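PDB 2F5X: BugD from Bordetella pertussis Tohama I, which probably serves as a periplasmic solute receptor that binds aspartate for a tripartite tricarboxylate-type transport system. Local coordinates for residues A[103-111]-A[278-289]; A[137-145]-A[183-191]. All coordinates share one frame; numbering follows the deposited sequence.

Contact 1 (A[103-111]-A[278-289]); sequences EPIGLVVDV and EVLTNEANPEAL
The carboxylates of Asp110 and Glu278 approach each other with their planes 24° apart and OD2 of Asp110 3.8 Å from OE2 of Glu278, two like charges that may slightly favour protonation of one. Both lie on the same face of an antiparallel edge pairing in the receptor's mixed sheet; on the other face Val109 and Val279 pack on Phe268 of helix 266-274. Asp110 and Glu278 are a hydrogen-bonded pair: Asp110 N reaches Glu278 O at 2.7 Å, and Glu278 N returns to Asp110 O at 2.9 Å. Next along, Leu280 N meets Val108 O at 2.9 Å. Beyond this the ladder gives way to inverse gamma turns centred on Leu280 and Ala284, yet Leu107 N still finds Glu283 O at 3.1 Å. Strand 102-117 carries a classic beta bulge, in which Ile105 and Gly106 both face Met241 of strand 236-244.

Apolar contacts take over where helix 286-306 begins. Its first turn is capped by Asn285, whose OD1 accepts from Ala288 N at 2.9 Å. In Leu289 a chi2 of 55° divides the two methyls between different neighbours: CD1 lies 3.7 Å from Leu107 CD2, while CD2 lies 3.7 Å from Pro104 CB. Leu107 CD1 turns instead to Ala288, and CB and CD of Pro286 lie against the carbonyl oxygens of Pro104 and Ile105, respectively. The buried Leu107 O has no hydrogen-bond partner in the model but receives a CA-H...O contact from Ala284 CA.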
loop_
_atom_site.group_PDB
_atom_site.type_symbol
_atom_site.label_atom_id
_atom_site.label_comp_id
_atom_site.label_asym_id
_atom_site.label_seq_id
_atom_site.Cartn_x
_atom_site.Cartn_y
_atom_site.Cartn_z
ATOM N N GLU A 103 -7.744 -15.803 8.712
ATOM C CA GLU A 103 -7.696 -15.449 10.124
ATOM C C GLU A 103 -6.804 -14.205 10.226
ATOM O O GLU A 103 -5.597 -14.277 9.957
ATOM C CB GLU A 103 -7.103 -16.588 10.968
ATOM C CG GLU A 103 -7.735 -17.972 10.758
ATOM C CD GLU A 103 -9.229 -18.028 11.047
ATOM O OE1 GLU A 103 -9.738 -17.124 11.741
ATOM O OE2 GLU A 103 -9.900 -18.986 10.579
ATOM N N PRO A 104 -7.378 -13.060 10.597
ATOM C CA PRO A 104 -6.573 -11.835 10.728
ATOM C C PRO A 104 -5.591 -11.957 11.895
ATOM O O PRO A 104 -5.937 -12.559 12.926
ATOM C CB PRO A 104 -7.616 -10.734 10.991
ATOM C CG PRO A 104 -8.832 -11.447 11.488
ATOM C CD PRO A 104 -8.803 -12.843 10.917
ATOM N N ILE A 105 -4.374 -11.443 11.703
ATOM C CA ILE A 105 -3.371 -11.417 12.770
ATOM C C ILE A 105 -3.321 -10.036 13.421
ATOM O O ILE A 105 -3.426 -9.917 14.639
ATOM C CB ILE A 105 -1.965 -11.845 12.250
ATOM C CG1 ILE A 105 -2.006 -13.207 11.543
ATOM C CG2 ILE A 105 -0.928 -11.849 13.397
ATOM C CD1 ILE A 105 -2.690 -14.344 12.339
ATOM N N GLY A 106 -3.136 -8.993 12.616
ATOM C CA GLY A 106 -3.148 -7.645 13.152
ATOM C C GLY A 106 -2.761 -6.582 12.151
ATOM O O GLY A 106 -2.295 -6.886 11.043
ATOM N N LEU A 107 -2.968 -5.329 12.544
ATOM C CA LEU A 107 -2.480 -4.191 11.774
ATOM C C LEU A 107 -0.967 -4.036 11.965
ATOM O O LEU A 107 -0.389 -4.583 12.907
ATOM C CB LEU A 107 -3.235 -2.910 12.147
ATOM C CG LEU A 107 -4.668 -2.895 11.571
ATOM C CD1 LEU A 107 -5.587 -1.958 12.347
ATOM C CD2 LEU A 107 -4.652 -2.525 10.070
ATOM N N VAL A 108 -0.339 -3.302 11.047
ATOM C CA VAL A 108 1.120 -3.252 10.954
ATOM C C VAL A 108 1.603 -1.795 10.911
ATOM O O VAL A 108 2.185 -1.293 11.882
ATOM C CB VAL A 108 1.608 -4.056 9.710
ATOM C CG1 VAL A 108 3.122 -3.998 9.557
ATOM C CG2 VAL A 108 1.131 -5.521 9.791
ATOM N N VAL A 109 1.351 -1.118 9.790
ATOM C CA VAL A 109 1.755 0.275 9.609
ATOM C C VAL A 109 0.667 1.032 8.847
ATOM O O VAL A 109 -0.191 0.421 8.211
ATOM C CB VAL A 109 3.105 0.419 8.814
ATOM C CG1 VAL A 109 4.295 -0.096 9.614
ATOM C CG2 VAL A 109 3.028 -0.272 7.433
ATOM N N ASP A 110 0.726 2.360 8.902
ATOM C CA ASP A 110 -0.126 3.225 8.090
ATOM C C ASP A 110 0.803 4.185 7.328
ATOM O O ASP A 110 1.559 4.942 7.942
ATOM C CB ASP A 110 -1.106 3.970 9.008
ATOM C CG ASP A 110 -2.128 4.794 8.254
ATOM O OD1 ASP A 110 -2.204 4.728 7.009
ATOM O OD2 ASP A 110 -2.911 5.559 8.858
ATOM N N VAL A 111 0.759 4.127 5.996
ATOM C CA VAL A 111 1.732 4.828 5.142
ATOM C C VAL A 111 1.046 5.894 4.302
ATOM O O VAL A 111 0.092 5.592 3.588
ATOM C CB VAL A 111 2.478 3.825 4.216
ATOM C CG1 VAL A 111 3.645 4.497 3.458
ATOM C CG2 VAL A 111 2.998 2.632 5.038
ATOM N N GLU A 278 3.694 5.307 9.837
ATOM C CA GLU A 278 3.271 5.234 11.230
ATOM C C GLU A 278 3.155 3.765 11.609
ATOM O O GLU A 278 2.487 3.005 10.912
ATOM C CB GLU A 278 1.903 5.903 11.407
ATOM C CG GLU A 278 1.311 5.686 12.800
ATOM C CD GLU A 278 -0.120 6.171 12.948
ATOM O OE1 GLU A 278 -0.516 6.438 14.107
ATOM O OE2 GLU A 278 -0.855 6.263 11.933
ATOM N N VAL A 279 3.793 3.366 12.707
ATOM C CA VAL A 279 3.709 1.982 13.162
ATOM C C VAL A 279 2.481 1.848 14.057
ATOM O O VAL A 279 2.296 2.641 14.987
ATOM C CB VAL A 279 4.995 1.533 13.914
ATOM C CG1 VAL A 279 4.886 0.070 14.351
ATOM C CG2 VAL A 279 6.227 1.721 13.032
ATOM N N LEU A 280 1.641 0.857 13.758
ATOM C CA LEU A 280 0.375 0.664 14.472
ATOM C C LEU A 280 0.574 -0.317 15.629
ATOM O O LEU A 280 -0.097 -1.342 15.734
ATOM C CB LEU A 280 -0.720 0.208 13.488
ATOM C CG LEU A 280 -0.969 1.208 12.340
ATOM C CD1 LEU A 280 -2.012 0.698 11.358
ATOM C CD2 LEU A 280 -1.382 2.578 12.894
ATOM N N THR A 281 1.494 0.054 16.519
ATOM C CA THR A 281 2.058 -0.834 17.525
ATOM C C THR A 281 1.025 -1.488 18.433
ATOM O O THR A 281 1.142 -2.674 18.769
ATOM C CB THR A 281 3.057 -0.038 18.374
ATOM O OG1 THR A 281 3.819 0.821 17.511
ATOM C CG2 THR A 281 4.094 -0.969 18.978
ATOM N N ASN A 282 0.008 -0.719 18.805
ATOM C CA ASN A 282 -1.003 -1.186 19.740
ATOM C C ASN A 282 -2.255 -1.739 19.057
ATOM O O ASN A 282 -3.261 -2.024 19.713
ATOM C CB ASN A 282 -1.378 -0.069 20.721
ATOM C CG ASN A 282 -2.109 -0.600 21.942
ATOM O OD1 ASN A 282 -1.700 -1.599 22.527
ATOM N ND2 ASN A 282 -3.221 0.045 22.307
ATOM N N GLU A 283 -2.175 -1.902 17.741
ATOM C CA GLU A 283 -3.292 -2.414 16.953
ATOM C C GLU A 283 -2.942 -3.707 16.222
ATOM O O GLU A 283 -3.639 -4.105 15.279
ATOM C CB GLU A 283 -3.778 -1.344 15.967
ATOM C CG GLU A 283 -4.383 -0.127 16.651
ATOM C CD GLU A 283 -3.339 0.879 17.080
ATOM O OE1 GLU A 283 -2.324 1.019 16.362
ATOM O OE2 GLU A 283 -3.522 1.528 18.137
ATOM N N ALA A 284 -1.882 -4.372 16.681
ATOM C CA ALA A 284 -1.462 -5.652 16.118
ATOM C C ALA A 284 -2.207 -6.807 16.798
ATOM O O ALA A 284 -1.618 -7.636 17.494
ATOM C CB ALA A 284 0.062 -5.816 16.229
ATOM N N ASN A 285 -3.521 -6.831 16.606
ATOM C CA ASN A 285 -4.356 -7.908 17.125
ATOM C C ASN A 285 -5.465 -8.200 16.129
ATOM O O ASN A 285 -5.793 -7.324 15.308
ATOM C CB ASN A 285 -4.915 -7.577 18.519
ATOM C CG ASN A 285 -5.743 -6.310 18.538
ATOM O OD1 ASN A 285 -6.882 -6.292 18.078
ATOM N ND2 ASN A 285 -5.176 -5.246 19.101
ATOM N N PRO A 286 -6.002 -9.426 16.144
ATOM C CA PRO A 286 -7.005 -9.833 15.147
ATOM C C PRO A 286 -8.225 -8.923 15.103
ATOM O O PRO A 286 -8.710 -8.601 14.015
ATOM C CB PRO A 286 -7.388 -11.240 15.610
ATOM C CG PRO A 286 -6.102 -11.742 16.200
ATOM C CD PRO A 286 -5.645 -10.554 17.030
ATOM N N GLU A 287 -8.709 -8.511 16.268
ATOM C CA GLU A 287 -9.918 -7.688 16.336
ATOM C C GLU A 287 -9.755 -6.330 15.656
ATOM O O GLU A 287 -10.672 -5.853 14.978
ATOM C CB GLU A 287 -10.356 -7.522 17.788
ATOM C CG GLU A 287 -10.783 -8.836 18.442
ATOM C CD GLU A 287 -9.654 -9.611 19.126
ATOM O OE1 GLU A 287 -8.456 -9.232 19.046
ATOM O OE2 GLU A 287 -9.980 -10.635 19.768
ATOM N N ALA A 288 -8.590 -5.706 15.832
ATOM C CA ALA A 288 -8.332 -4.399 15.231
ATOM C C ALA A 288 -8.299 -4.503 13.707
ATOM O O ALA A 288 -8.866 -3.658 13.009
ATOM C CB ALA A 288 -7.038 -3.799 15.767
ATOM N N LEU A 289 -7.659 -5.548 13.193
ATOM C CA LEU A 289 -7.594 -5.736 11.746
ATOM C C LEU A 289 -8.977 -6.066 11.171
ATOM O O LEU A 289 -9.371 -5.517 10.137
ATOM C CB LEU A 289 -6.552 -6.796 11.373
ATOM C CG LEU A 289 -6.403 -7.099 9.872
ATOM C CD1 LEU A 289 -6.104 -5.819 9.093
ATOM C CD2 LEU A 289 -5.317 -8.142 9.647
#

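Contact 2 (A[137-145]-A[183-191]); sequences ADKISLANA and GKQVDLMCD. With ASP (aspartic acid), chain D.
Ser141 and Asp187 lock together at the start of a parallel pairing between strands 141-144 and 188-191, part of an alpha/beta lobe in which strand 141-144 also pairs with strand 167-170. The strand axes, 4.8 Å apart at closest, are inclined at 27°, and the contact is tight at this first end. Ser141 N donates to Asp187 OD2 at 2.9 Å, coming from above the carboxylate plane, while Asp187 OD1 forms a salt bridge with Arg118. In return Asp187 N bonds Ser141 O and, weakly, Ser141 OG. With chi1 of 57°, Ser141 OG sits between its own N and carbonyl carbon, against Val186 CG2 at 3.3 Å. That same methyl also packs on Ala143 CB. Ala143 N then donates to Leu188 O at 2.9 Å, and Leu142 CD1 lies against Leu188.

Towards the exposed Gln185 the contact loosens: a water joins Ser141 OG to Gln185 O, to which it donates. The strands also part at the other end, near Ala145 of the aspartate pocket and Cys190 of the disulfide to Cys154. There a second water joins the two backbones, donating to Ala143 O at 2.8 Å and accepting from Cys190 N at 3.0 Å.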
loop_
_atom_site.group_PDB
_atom_site.type_symbol
_atom_site.label_atom_id
_atom_site.label_comp_id
_atom_site.label_asym_id
_atom_site.label_seq_id
_atom_site.Cartn_x
_atom_site.Cartn_y
_atom_site.Cartn_z
ATOM N N ALA A 137 -3.760 16.932 -20.797
ATOM C CA ALA A 137 -4.125 15.580 -20.366
ATOM C C ALA A 137 -3.708 14.485 -21.355
ATOM O O ALA A 137 -3.094 13.495 -20.953
ATOM C CB ALA A 137 -5.612 15.492 -20.033
ATOM N N ASP A 138 -4.015 14.676 -22.638
ATOM C CA ASP A 138 -3.768 13.650 -23.657
ATOM C C ASP A 138 -2.290 13.317 -23.875
ATOM O O ASP A 138 -1.958 12.297 -24.496
ATOM C CB ASP A 138 -4.420 14.058 -24.980
ATOM C CG ASP A 138 -5.930 14.022 -24.917
ATOM O OD1 ASP A 138 -6.495 13.459 -23.941
ATOM O OD2 ASP A 138 -6.629 14.530 -25.811
ATOM N N LYS A 139 -1.408 14.178 -23.386
ATOM C CA LYS A 139 0.028 13.955 -23.524
ATOM C C LYS A 139 0.618 13.285 -22.286
ATOM O O LYS A 139 1.840 13.042 -22.229
ATOM C CB LYS A 139 0.751 15.282 -23.782
ATOM C CG LYS A 139 0.322 16.001 -25.051
ATOM C CD LYS A 139 0.424 17.522 -24.886
ATOM C CE LYS A 139 1.457 18.122 -25.829
ATOM N NZ LYS A 139 2.848 18.013 -25.283
ATOM N N ILE A 140 -0.230 13.003 -21.290
ATOM C CA ILE A 140 0.250 12.584 -19.968
ATOM C C ILE A 140 -0.132 11.156 -19.591
ATOM O O ILE A 140 -1.291 10.755 -19.729
ATOM C CB ILE A 140 -0.229 13.571 -18.866
ATOM C CG1 ILE A 140 0.319 14.982 -19.148
ATOM C CG2 ILE A 140 0.227 13.091 -17.490
ATOM C CD1 ILE A 140 -0.332 16.094 -18.317
ATOM N N SER A 141 0.846 10.403 -19.084
ATOM C CA SER A 141 0.602 9.042 -18.614
ATOM C C SER A 141 0.689 8.954 -17.096
ATOM O O SER A 141 1.571 9.558 -16.462
ATOM C CB SER A 141 1.606 8.063 -19.240
ATOM O OG SER A 141 2.936 8.457 -18.959
ATOM N N LEU A 142 -0.238 8.190 -16.528
ATOM C CA LEU A 142 -0.289 7.944 -15.100
ATOM C C LEU A 142 0.077 6.484 -14.863
ATOM O O LEU A 142 -0.442 5.601 -15.544
ATOM C CB LEU A 142 -1.708 8.220 -14.587
ATOM C CG LEU A 142 -2.040 7.860 -13.136
ATOM C CD1 LEU A 142 -1.355 8.824 -12.176
ATOM C CD2 LEU A 142 -3.552 7.884 -12.937
ATOM N N ALA A 143 0.973 6.235 -13.907
ATOM C CA ALA A 143 1.353 4.873 -13.548
ATOM C C ALA A 143 0.623 4.423 -12.291
ATOM O O ALA A 143 0.415 5.220 -11.379
ATOM C CB ALA A 143 2.866 4.797 -13.316
ATOM N N ASN A 144 0.239 3.146 -12.245
ATOM C CA ASN A 144 -0.163 2.516 -10.981
ATOM C C ASN A 144 0.278 1.048 -10.942
ATOM O O ASN A 144 0.895 0.552 -11.890
ATOM C CB ASN A 144 -1.669 2.674 -10.699
ATOM C CG ASN A 144 -2.556 1.946 -11.713
ATOM O OD1 ASN A 144 -2.196 0.894 -12.240
ATOM N ND2 ASN A 144 -3.734 2.511 -11.973
ATOM N N ALA A 145 -0.031 0.365 -9.844
ATOM C CA ALA A 145 0.387 -1.023 -9.671
ATOM C C ALA A 145 -0.793 -1.992 -9.879
ATOM O O ALA A 145 -0.856 -3.064 -9.261
ATOM C CB ALA A 145 1.064 -1.223 -8.288
ATOM N N GLY A 183 13.069 6.690 -15.497
ATOM C CA GLY A 183 13.526 6.573 -16.875
ATOM C C GLY A 183 12.778 7.476 -17.836
ATOM O O GLY A 183 13.047 7.453 -19.043
ATOM N N LYS A 184 11.853 8.272 -17.293
ATOM C CA LYS A 184 11.016 9.201 -18.068
ATOM C C LYS A 184 10.112 8.494 -19.088
ATOM O O LYS A 184 9.725 9.089 -20.095
ATOM C CB LYS A 184 11.879 10.319 -18.712
ATOM C CG LYS A 184 12.652 11.110 -17.660
ATOM C CD LYS A 184 13.705 12.041 -18.218
ATOM C CE LYS A 184 14.349 12.806 -17.066
ATOM N NZ LYS A 184 15.264 13.885 -17.539
ATOM N N GLN A 185 9.760 7.240 -18.800
ATOM C CA GLN A 185 8.884 6.437 -19.659
ATOM C C GLN A 185 7.406 6.567 -19.305
ATOM O O GLN A 185 6.537 6.176 -20.097
ATOM C CB GLN A 185 9.289 4.954 -19.618
ATOM C CG GLN A 185 10.679 4.678 -20.168
ATOM C CD GLN A 185 10.668 4.435 -21.662
ATOM O OE1 GLN A 185 10.368 5.340 -22.437
ATOM N NE2 GLN A 185 10.988 3.211 -22.070
ATOM N N VAL A 186 7.133 7.103 -18.112
ATOM C CA VAL A 186 5.777 7.387 -17.649
ATOM C C VAL A 186 5.871 8.712 -16.874
ATOM O O VAL A 186 6.960 9.067 -16.400
ATOM C CB VAL A 186 5.203 6.196 -16.807
ATOM C CG1 VAL A 186 5.944 6.054 -15.461
ATOM C CG2 VAL A 186 3.700 6.344 -16.589
ATOM N N ASP A 187 4.770 9.456 -16.763
ATOM C CA ASP A 187 4.867 10.856 -16.328
ATOM C C ASP A 187 4.572 11.120 -14.866
ATOM O O ASP A 187 5.297 11.865 -14.218
ATOM C CB ASP A 187 3.962 11.759 -17.166
ATOM C CG ASP A 187 4.271 11.697 -18.639
ATOM O OD1 ASP A 187 5.444 11.523 -19.024
ATOM O OD2 ASP A 187 3.388 11.821 -19.496
ATOM N N LEU A 188 3.502 10.518 -14.362
ATOM C CA LEU A 188 2.886 10.937 -13.102
ATOM C C LEU A 188 2.508 9.710 -12.285
ATOM O O LEU A 188 2.110 8.699 -12.854
ATOM C CB LEU A 188 1.619 11.730 -13.462
ATOM C CG LEU A 188 0.740 12.341 -12.379
ATOM C CD1 LEU A 188 1.496 13.479 -11.670
ATOM C CD2 LEU A 188 -0.552 12.840 -13.017
HETATM N N MSE A 189 2.648 9.783 -10.957
HETATM C CA MSE A 189 2.268 8.659 -10.100
HETATM C C MSE A 189 1.937 9.122 -8.693
HETATM O O MSE A 189 2.528 10.070 -8.195
HETATM C CB MSE A 189 3.441 7.670 -10.022
HETATM C CG MSE A 189 3.191 6.443 -9.180
HETATM SE SE MSE A 189 4.519 5.075 -9.562
HETATM C CE MSE A 189 6.114 5.752 -8.643
ATOM N N CYS A 190 1.000 8.433 -8.051
ATOM C CA CYS A 190 0.826 8.553 -6.606
ATOM C C CYS A 190 1.364 7.294 -5.980
ATOM O O CYS A 190 0.978 6.198 -6.378
ATOM C CB CYS A 190 -0.650 8.686 -6.254
ATOM S SG CYS A 190 -1.002 9.159 -4.534
ATOM N N ASP A 191 2.254 7.435 -5.003
ATOM C CA ASP A 191 2.965 6.263 -4.461
ATOM C C ASP A 191 3.284 6.507 -2.977
ATOM O O ASP A 191 3.248 7.654 -2.505
ATOM C CB ASP A 191 4.199 6.001 -5.343
ATOM C CG ASP A 191 4.975 4.729 -4.985
ATOM O OD1 ASP A 191 4.481 3.805 -4.289
ATOM O OD2 ASP A 191 6.126 4.571 -5.436
HETATM N N ASP D . 2.191 -1.303 -2.282
HETATM C CA ASP D . 2.452 -1.701 -3.697
HETATM C C ASP D . 3.861 -2.245 -3.878
HETATM O O ASP D . 4.410 -2.219 -4.996
HETATM C CB ASP D . 2.229 -0.521 -4.634
HETATM C CG ASP D . 0.787 -0.089 -4.682
HETATM O OD1 ASP D . 0.524 1.003 -5.239
HETATM O OD2 ASP D . -0.143 -0.781 -4.191
HETATM O OXT ASP D . 4.439 -2.703 -2.892
HETATM O O HOH W 1 4.263 7.432 -20.972
HETATM O O HOH W 2 -0.949 6.588 -9.318
#

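After three earlier strands (19-23, 50-54, 76-81) the chain reaches strand 102-117, whose residues 103-111 pair later with 278-289. Before that return, contact 2 opens at 137-145 and closes at 183-191, after 37 intervening residues, 22 of them helical. The chain then continues through helix 193-201, strands 206-210 and 236-244, and helices 249-263 and 266-274 until contact 1 closes a loop spanning 166 residues; the smaller loop thus lies wholly within the larger. The contact centres are 32 Å apart, on opposite sides of the chain's centre, yet strands 102-117 and 188-192 are antiparallel neighbours, linking both through one sheet. Bound aspartate touches Ala145 of contact 2 and lies about 10 Å from the Val109 side chain.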